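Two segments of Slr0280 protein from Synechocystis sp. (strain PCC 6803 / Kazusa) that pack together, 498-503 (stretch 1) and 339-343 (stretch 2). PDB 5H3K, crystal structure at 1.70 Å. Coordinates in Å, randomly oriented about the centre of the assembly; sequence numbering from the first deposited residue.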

# COMPACT_ATOMS: atom_id res chain seq x y z
N GLY A 498 15.08 5.45 -2.53
CA GLY A 498 14.69 5.90 -1.21
C GLY A 498 13.31 6.51 -1.11
O GLY A 498 12.67 6.83 -2.11
N MET A 499 12.88 6.68 0.13
CA MET A 499 11.56 7.20 0.43
C MET A 499 11.61 8.03 1.70
O MET A 499 12.03 7.53 2.76
CB MET A 499 10.56 6.05 0.60
CG MET A 499 9.17 6.46 1.09
SD MET A 499 8.29 7.51 -0.06
CE MET A 499 8.17 6.47 -1.51
N GLY A 500 11.15 9.27 1.62
CA GLY A 500 10.98 10.10 2.80
C GLY A 500 9.54 10.06 3.32
O GLY A 500 8.57 9.86 2.56
N ALA A 501 9.39 10.23 4.63
CA ALA A 501 8.08 10.41 5.23
C ALA A 501 8.28 11.05 6.57
O ALA A 501 8.57 12.25 6.65
CB ALA A 501 7.30 9.08 5.35
N GLY A 502 8.12 10.26 7.63
CA GLY A 502 8.42 10.75 8.96
C GLY A 502 7.24 10.76 9.91
O GLY A 502 6.08 10.63 9.50
N PRO A 503 7.52 10.92 11.21
CA PRO A 503 8.89 11.08 11.71
C PRO A 503 9.66 9.78 11.82
O PRO A 503 9.08 8.69 11.79
CB PRO A 503 8.70 11.73 13.10
CG PRO A 503 7.26 11.48 13.46
CD PRO A 503 6.48 11.25 12.20
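Stretch 2, residues 339-343: NAGFF

Stretch 1 (498-503) enters as the end of a β-strand, Gly498 to Gly500, and then leaves it as a loop that closes with a cis peptide bond before Pro503. Stretch 2 (339-343) packs on it without regular helix or strand at the contact. The two belong to one chain, yet at least 158 residues separate any pair that touches. The backbones come nearest at Ala501 and Gly341, whose CA atoms lie 5.0 Å apart. Order is kept along the contact: Met499 meets Ala340 and Gly341, Gly500 meets Gly341, and Ala501 and Gly502 meet Phe342, so contacts advance in the same order along both segments, although the backbones cross steeply and do not run side by side. No direct hydrogen bond joins them. Instead, water 1 bridges the backbones, accepting from Phe342 N at 2.9 Å and lying 3.0 Å from Gly500 O, a carbonyl to which it can donate.

Several backbone angles are unusual. Ala340 (phi/psi -128/-93) and Ala501 (-159/-106) both depart from extended geometry, while Gly502, at 119/166, has a conformation that calls for glycine, because a CB would be jammed against the carbonyl O of Ala501. Gly341 is extended (-81/159) and lets the chains approach closely: Gly500 O is 3.8 Å from Gly341 CA, and an ideal CB on Gly341 would stand only 3.4 Å from Met499 SD, a tight fit, and 3.5 Å from Gly500 O.

Among the side chains, Met499 points toward stretch 2 and folds through t, p and p rotamers. Its methyl CE reaches Ala340 CB at 3.6 Å, an apolar contact in which Ala340 also points toward its partner, and its sulfur SD lies 3.8 Å from Gly341 N. The Ala501 methyl leaves its backbone sideways; CB is 4.2 Å from Ala340 O and 4.1 Å from Phe342 CE1, so this small group touches both residues that flank Gly341.

Phe342 has the largest area covered by the opposing segment. Its CA-to-CB bond points sideways, but with chi1 at -64° (m) the end of the ring comes nearer to stretch 1. The ring presents its edge to the loop: CE1 is 3.5 Å from Ala501 C, and CZ is 3.3 Å from Gly502 O, both partners lying near the ring plane. The carbonyl oxygen thus faces the slightly positive rim of the aromatic ring. Gly498, Pro503, Asn339 and Phe343 make no contact across the pair, and the whole interface buries 241 Å², summed over both sides.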

# COMPACT_ATOMS: atom_id res chain seq x y z
N ASN A 339 1.37 1.99 1.33
CA ASN A 339 1.36 3.43 1.10
C ASN A 339 2.58 4.07 1.77
O ASN A 339 3.08 3.57 2.80
CB ASN A 339 0.08 4.05 1.67
CG ASN A 339 0.11 4.08 3.18
OD1 ASN A 339 -0.01 3.04 3.83
ND2 ASN A 339 0.30 5.27 3.75
N ALA A 340 3.08 5.15 1.19
CA ALA A 340 4.37 5.67 1.64
C ALA A 340 4.38 7.16 1.99
O ALA A 340 4.10 7.54 3.13
CB ALA A 340 5.49 5.32 0.62
N GLY A 341 4.73 8.02 1.03
CA GLY A 341 5.01 9.40 1.36
C GLY A 341 3.82 10.34 1.54
O GLY A 341 2.72 10.10 1.03
N PHE A 342 4.05 11.45 2.25
CA PHE A 342 3.05 12.50 2.40
C PHE A 342 2.81 13.25 1.09
O PHE A 342 3.69 13.34 0.22
CB PHE A 342 3.51 13.48 3.47
CG PHE A 342 3.61 12.87 4.84
CD1 PHE A 342 4.84 12.67 5.45
CD2 PHE A 342 2.45 12.49 5.51
CE1 PHE A 342 4.93 12.10 6.72
CE2 PHE A 342 2.52 11.92 6.80
CZ PHE A 342 3.75 11.72 7.39
N PHE A 343 1.61 13.79 0.95
CA PHE A 343 1.21 14.50 -0.26
C PHE A 343 0.11 15.48 0.07
O PHE A 343 -0.49 15.43 1.16
CB PHE A 343 0.74 13.51 -1.35
CG PHE A 343 -0.45 12.64 -0.94
CD1 PHE A 343 -0.26 11.46 -0.22
CD2 PHE A 343 -1.75 13.00 -1.29
CE1 PHE A 343 -1.35 10.66 0.17
CE2 PHE A 343 -2.85 12.21 -0.90
CZ PHE A 343 -2.63 11.03 -0.17
O HOH W 1 6.84 12.33 2.51